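Local coordinates for peptide-binding protein (Photobacterium damsela subsp. piscicida, PDB 6SQX), which cleaves the peptidoglycan of potentially competing bacteria as a secreted NlpC/P60 endopeptidase, probably through a cysteine-peptidase mechanism, at residues S105-Y111 with D158-F164; T165-E169 with E428-A432. All coordinates share one frame. Numbering follows the deposited sequence.

Contact 1. Residues S105-Y111 with D158-F164; sequences SGYDKNY and DAFYNNF. With EDO (1,2-ethanediol), chain H; EDO (1,2-ethanediol), chain S.
Two irregular, antiparallel segments, 105-111 and 158-164, join at one beta bridge and contribute four rings to an aromatic cluster. Tyr107 and Tyr161, both chi1 m, form the hydrogen-bonded pair, CA atoms 4.9 Å apart: Tyr107 N to Tyr161 O is 2.8 Å, Tyr161 N to Tyr107 O 2.9 Å. Beyond it a type I turn, Asp108 to Tyr111, begins with an Asx turn (Asn110 N to Asp108 OD1, 2.9 Å), and Lys109 N donates a hydrogen bond to Asp158 OD1 (2.9 Å). The turn brings back Tyr111 (chi1 m, phi positive), whose ring lies in an offset stack on Phe164 (chi1 p), centroids 4.1 Å apart and planes at 3°. Tyr111 also points its edge at the face of Tyr161 (5.3 Å between centroids, 85°), and Phe164 its edge at the face of Tyr107 (5.8 Å, 78°). Gly106 passes Phe160, CA to CE2 3.7 Å, where a CB would clash. The contact pins the loop between helices 90-102 and 118-126 to the long loop between strands 149-152 and 177-181, much of it in the SH3b1-type region.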
loop_
_atom_site.group_PDB
_atom_site.type_symbol
_atom_site.label_atom_id
_atom_site.label_comp_id
_atom_site.label_asym_id
_atom_site.label_seq_id
_atom_site.Cartn_x
_atom_site.Cartn_y
_atom_site.Cartn_z
ATOM N N SER A 105 4.571 2.218 26.470
ATOM C CA SER A 105 5.693 3.135 26.457
ATOM C C SER A 105 6.440 2.958 25.144
ATOM O O SER A 105 6.517 1.854 24.589
ATOM C CB SER A 105 6.666 2.833 27.596
ATOM O OG SER A 105 5.998 2.800 28.836
ATOM N N GLY A 106 6.984 4.052 24.651
ATOM C CA GLY A 106 7.703 4.006 23.403
ATOM C C GLY A 106 8.449 5.298 23.233
ATOM O O GLY A 106 8.720 6.009 24.206
ATOM N N TYR A 107 8.771 5.597 21.981
ATOM C CA TYR A 107 9.660 6.706 21.653
ATOM C C TYR A 107 9.012 7.570 20.597
ATOM O O TYR A 107 8.262 7.072 19.754
ATOM C CB TYR A 107 10.991 6.198 21.113
ATOM C CG TYR A 107 11.691 5.396 22.188
ATOM C CD1 TYR A 107 11.392 4.057 22.359
ATOM C CD2 TYR A 107 12.589 5.989 23.081
ATOM C CE1 TYR A 107 11.957 3.316 23.366
ATOM C CE2 TYR A 107 13.178 5.239 24.110
ATOM C CZ TYR A 107 12.872 3.899 24.244
ATOM O OH TYR A 107 13.463 3.161 25.251
ATOM N N ASP A 108 9.335 8.870 20.635
ATOM C CA ASP A 108 8.689 9.844 19.766
ATOM C C ASP A 108 9.471 10.064 18.465
ATOM O O ASP A 108 10.409 9.333 18.136
ATOM C CB ASP A 108 8.407 11.152 20.519
ATOM C CG ASP A 108 9.649 11.978 20.829
ATOM O OD1 ASP A 108 10.756 11.707 20.286
ATOM O OD2 ASP A 108 9.468 12.982 21.577
ATOM N N LYS A 109 9.090 11.112 17.722
ATOM C CA LYS A 109 9.643 11.362 16.390
ATOM C C LYS A 109 11.120 11.744 16.436
ATOM O O LYS A 109 11.820 11.636 15.414
ATOM C CB LYS A 109 8.831 12.453 15.686
ATOM C CG LYS A 109 9.041 13.835 16.262
ATOM C CD LYS A 109 8.131 14.875 15.552
ATOM C CE LYS A 109 8.540 16.301 15.955
ATOM N NZ LYS A 109 7.651 17.348 15.335
ATOM N N ASN A 110 11.600 12.172 17.594
ATOM C CA ASN A 110 13.006 12.511 17.803
ATOM C C ASN A 110 13.728 11.453 18.618
ATOM O O ASN A 110 14.828 11.707 19.114
ATOM C CB ASN A 110 13.133 13.879 18.475
ATOM C CG ASN A 110 12.656 15.016 17.572
ATOM O OD1 ASN A 110 11.802 15.832 17.956
ATOM N ND2 ASN A 110 13.203 15.078 16.371
ATOM N N TYR A 111 13.141 10.259 18.740
ATOM C CA TYR A 111 13.721 9.110 19.435
ATOM C C TYR A 111 13.798 9.322 20.944
ATOM O O TYR A 111 14.584 8.656 21.648
ATOM C CB TYR A 111 15.091 8.708 18.868
ATOM C CG TYR A 111 15.047 7.879 17.602
ATOM C CD1 TYR A 111 13.838 7.505 17.003
ATOM C CD2 TYR A 111 16.236 7.433 17.013
ATOM C CE1 TYR A 111 13.807 6.685 15.833
ATOM C CE2 TYR A 111 16.234 6.634 15.865
ATOM C CZ TYR A 111 15.019 6.253 15.254
ATOM O OH TYR A 111 15.026 5.455 14.119
ATOM N N ASP A 158 3.400 13.127 15.480
ATOM C CA ASP A 158 4.426 12.520 16.309
ATOM C C ASP A 158 4.368 11.016 16.116
ATOM O O ASP A 158 3.327 10.469 15.730
ATOM C CB ASP A 158 4.155 12.863 17.767
ATOM C CG ASP A 158 5.411 12.755 18.641
ATOM O OD1 ASP A 158 6.498 12.426 18.096
ATOM O OD2 ASP A 158 5.330 13.007 19.867
ATOM N N ALA A 159 5.517 10.363 16.305
ATOM C CA ALA A 159 5.674 8.937 16.053
ATOM C C ALA A 159 5.446 8.138 17.321
ATOM O O ALA A 159 5.550 8.662 18.444
ATOM C CB ALA A 159 7.091 8.642 15.548
ATOM N N PHE A 160 5.177 6.836 17.128
ATOM C CA PHE A 160 5.348 5.837 18.194
ATOM C C PHE A 160 6.291 4.774 17.649
ATOM O O PHE A 160 5.881 3.961 16.806
ATOM C CB PHE A 160 4.033 5.176 18.637
ATOM C CG PHE A 160 4.223 4.209 19.779
ATOM C CD1 PHE A 160 4.610 2.895 19.550
ATOM C CD2 PHE A 160 4.063 4.630 21.072
ATOM C CE1 PHE A 160 4.837 2.011 20.594
ATOM C CE2 PHE A 160 4.283 3.752 22.134
ATOM C CZ PHE A 160 4.668 2.440 21.886
ATOM N N TYR A 161 7.540 4.808 18.118
ATOM C CA TYR A 161 8.542 3.794 17.828
ATOM C C TYR A 161 8.754 2.920 19.052
ATOM O O TYR A 161 8.667 3.387 20.192
ATOM C CB TYR A 161 9.890 4.445 17.514
ATOM C CG TYR A 161 9.916 5.266 16.256
ATOM C CD1 TYR A 161 9.781 4.658 14.989
ATOM C CD2 TYR A 161 10.158 6.634 16.327
ATOM C CE1 TYR A 161 9.822 5.416 13.823
ATOM C CE2 TYR A 161 10.258 7.409 15.163
ATOM C CZ TYR A 161 10.059 6.796 13.917
ATOM O OH TYR A 161 10.134 7.541 12.758
ATOM N N ASN A 162 9.048 1.646 18.808
ATOM C CA ASN A 162 9.698 0.857 19.848
ATOM C C ASN A 162 11.188 1.238 19.895
ATOM O O ASN A 162 11.667 2.017 19.067
ATOM C CB ASN A 162 9.514 -0.632 19.562
ATOM C CG ASN A 162 8.052 -1.094 19.748
ATOM O OD1 ASN A 162 7.382 -0.720 20.730
ATOM N ND2 ASN A 162 7.563 -1.891 18.805
ATOM N N ASN A 163 11.919 0.714 20.876
ATOM C CA ASN A 163 13.337 1.021 21.030
ATOM C C ASN A 163 14.074 0.826 19.704
ATOM O O ASN A 163 14.097 -0.272 19.139
ATOM C CB ASN A 163 13.936 0.102 22.106
ATOM C CG ASN A 163 15.373 0.461 22.458
ATOM O OD1 ASN A 163 16.160 0.808 21.572
ATOM N ND2 ASN A 163 15.722 0.382 23.728
ATOM N N PHE A 164 14.648 1.911 19.191
ATOM C CA PHE A 164 15.237 1.961 17.855
ATOM C C PHE A 164 16.547 1.182 17.758
ATOM O O PHE A 164 17.051 1.024 16.641
ATOM C CB PHE A 164 15.401 3.424 17.426
ATOM C CG PHE A 164 16.065 4.273 18.490
ATOM C CD1 PHE A 164 17.425 4.269 18.622
ATOM C CD2 PHE A 164 15.307 4.993 19.420
ATOM C CE1 PHE A 164 18.062 5.023 19.609
ATOM C CE2 PHE A 164 15.915 5.754 20.422
ATOM C CZ PHE A 164 17.307 5.766 20.517
HETATM C C1 EDO H . 3.664 -1.185 18.552
HETATM O O1 EDO H . 3.218 -1.581 19.863
HETATM C C2 EDO H . 4.036 -2.414 17.738
HETATM O O2 EDO H . 5.082 -3.130 18.439
HETATM C C1 EDO S . 11.072 14.404 11.090
HETATM O O1 EDO S . 11.228 15.820 11.237
HETATM C C2 EDO S . 11.869 13.729 12.195
HETATM O O2 EDO S . 11.622 14.424 13.428
HETATM O O HOH W 1 8.234 0.382 23.131
HETATM O O HOH W 2 6.949 14.057 21.624
HETATM O O HOH W 3 10.378 10.315 13.199
#

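Contact 2. Residues T165-E169 with E428-A432; sequences TIPGE and EQGRA. With EDO (1,2-ethanediol), chain P.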
loop_
_atom_site.group_PDB
_atom_site.type_symbol
_atom_site.label_atom_id
_atom_site.label_comp_id
_atom_site.label_asym_id
_atom_site.label_seq_id
_atom_site.Cartn_x
_atom_site.Cartn_y
_atom_site.Cartn_z
ATOM N N THR A 165 17.084 0.653 18.871
ATOM C CA THR A 165 18.228 -0.245 18.790
ATOM C C THR A 165 17.827 -1.698 18.569
ATOM O O THR A 165 18.703 -2.548 18.402
ATOM C CB THR A 165 19.103 -0.146 20.048
ATOM O OG1 THR A 165 18.396 -0.673 21.178
ATOM C CG2 THR A 165 19.524 1.304 20.328
ATOM N N ILE A 166 16.538 -2.010 18.554
ATOM C CA ILE A 166 16.043 -3.371 18.341
ATOM C C ILE A 166 15.907 -3.582 16.837
ATOM O O ILE A 166 15.286 -2.743 16.166
ATOM C CB ILE A 166 14.669 -3.546 19.004
ATOM C CG1 ILE A 166 14.771 -3.386 20.511
ATOM C CG2 ILE A 166 14.065 -4.935 18.685
ATOM C CD1 ILE A 166 13.362 -3.365 21.209
ATOM N N PRO A 167 16.447 -4.658 16.269
ATOM C CA PRO A 167 16.277 -4.898 14.827
ATOM C C PRO A 167 14.801 -4.956 14.474
ATOM O O PRO A 167 14.000 -5.557 15.206
ATOM C CB PRO A 167 16.962 -6.255 14.611
ATOM C CG PRO A 167 18.032 -6.297 15.716
ATOM C CD PRO A 167 17.345 -5.657 16.893
ATOM N N GLY A 168 14.441 -4.307 13.366
ATOM C CA GLY A 168 13.043 -4.183 12.974
ATOM C C GLY A 168 12.270 -3.076 13.643
ATOM O O GLY A 168 11.043 -3.010 13.445
ATOM N N GLU A 169 12.932 -2.200 14.411
ATOM C CA GLU A 169 12.278 -1.097 15.118
ATOM C C GLU A 169 13.018 0.211 14.814
ATOM O O GLU A 169 14.062 0.226 14.160
ATOM C CB GLU A 169 12.211 -1.381 16.630
ATOM C CG GLU A 169 11.557 -2.718 16.987
ATOM C CD GLU A 169 10.094 -2.849 16.543
ATOM O OE1 GLU A 169 9.388 -1.852 16.284
ATOM O OE2 GLU A 169 9.638 -4.000 16.462
ATOM N N GLU A 428 19.355 -14.386 19.938
ATOM C CA GLU A 428 19.074 -12.966 19.703
ATOM C C GLU A 428 18.770 -12.726 18.223
ATOM O O GLU A 428 19.317 -13.395 17.353
ATOM C CB GLU A 428 20.280 -12.135 20.143
ATOM C CG GLU A 428 20.533 -12.245 21.657
ATOM C CD GLU A 428 21.969 -11.914 22.076
ATOM O OE1 GLU A 428 22.834 -11.727 21.209
ATOM O OE2 GLU A 428 22.241 -11.859 23.299
ATOM N N GLN A 429 17.848 -11.801 17.947
ATOM C CA GLN A 429 17.433 -11.551 16.569
ATOM C C GLN A 429 18.304 -10.506 15.885
ATOM O O GLN A 429 18.886 -9.620 16.524
ATOM C CB GLN A 429 15.970 -11.105 16.476
ATOM C CG GLN A 429 15.714 -9.670 16.907
ATOM C CD GLN A 429 14.283 -9.201 16.633
ATOM O OE1 GLN A 429 13.549 -9.794 15.837
ATOM N NE2 GLN A 429 13.891 -8.131 17.294
ATOM N N GLY A 430 18.361 -10.615 14.559
ATOM C CA GLY A 430 19.021 -9.629 13.725
ATOM C C GLY A 430 18.227 -9.504 12.444
ATOM O O GLY A 430 17.206 -10.170 12.243
ATOM N N ARG A 431 18.683 -8.612 11.568
ATOM C CA ARG A 431 18.052 -8.470 10.256
ATOM C C ARG A 431 19.125 -8.411 9.187
ATOM O O ARG A 431 20.126 -7.700 9.343
ATOM C CB ARG A 431 17.178 -7.194 10.122
ATOM C CG ARG A 431 15.951 -7.199 11.051
ATOM C CD ARG A 431 14.887 -8.217 10.579
ATOM N NE ARG A 431 13.679 -8.132 11.397
ATOM C CZ ARG A 431 13.553 -8.691 12.602
ATOM N NH1 ARG A 431 14.551 -9.392 13.136
ATOM N NH2 ARG A 431 12.398 -8.582 13.263
ATOM N N ALA A 432 18.877 -9.107 8.086
ATOM C CA ALA A 432 19.645 -8.919 6.848
ATOM C C ALA A 432 18.863 -7.859 6.076
ATOM O O ALA A 432 17.810 -8.144 5.503
ATOM C CB ALA A 432 19.750 -10.222 6.060
HETATM C C1 EDO P . 7.449 -4.947 11.716
HETATM O O1 EDO P . 6.344 -4.433 12.442
HETATM C C2 EDO P . 8.669 -4.374 12.414
HETATM O O2 EDO P . 9.862 -4.968 11.895
#
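Pro167 lays its ring against the strand at Gly430 and the aliphatic part of Arg431, with Pro167 CG 4.0 Å from Gly430 CA and Pro167 CB 3.8 Å from Arg431 CG. It is the second residue of a type II beta turn from Ile166 to Glu169, closed by Glu169 N to Ile166 O at 3.0 Å, and this turn carries the long loop of the SH3b1-type domain onto strand 429-433. Gly168 follows with phi 82° and psi 8°, a conformation that calls for glycine because a CB would jam against the preceding carbonyl.

Opposite the turn, Gln429 and Arg431 both point their CA-to-CB bonds toward it, while at Gly430 between them the ring meets bare backbone; a CB there would point away from the turn. The two side chains are tied to each other: Gln429 OE1 accepts from Arg431 NH1 at 2.9 Å and from Arg431 NH2 at 3.1 Å, and Arg431 NH1 also reaches Gly430 O at 2.9 Å. The guanidinium so held offers one face to Pro167 O and Gly168 N. No hydrogen bond crosses between the segments, so the join rests on van der Waals contact, part of it between the guanidinium face and the turn's peptide.

Strand 429-433 lies between strands 23-25 and 419-424 in a mixed sheet, and Pro167 also touches Asn22 and Asn23, so the turn packs where strand 23-25 pairs with strand 429-433. Ile166 CG2 lies 3.5 Å from Gln429 NE2.

Contacts 1 and 2 draw on consecutive parts of one long loop between strands 149-152 and 177-181, and their centres lie 16 Å apart. Both are partly buried, and both centres lie about 23 Å from the centre of the chain, but contact 1 buries 667 Å² against 213 Å² for contact 2. The first joins loop to loop through backbone hydrogen bonds and stacked rings; the second sets a turn on a sheet strand without any hydrogen bond between them. The two also touch directly: Asn162 ND2 probably donates to Glu169 OE1 at 3.1 Å, and Asn163 O packs on Glu169 CB at 3.3 Å. The loop therefore bridges the loop between helices 90-102 and 118-126 and the mixed sheet of strands 23-25 and 429-433.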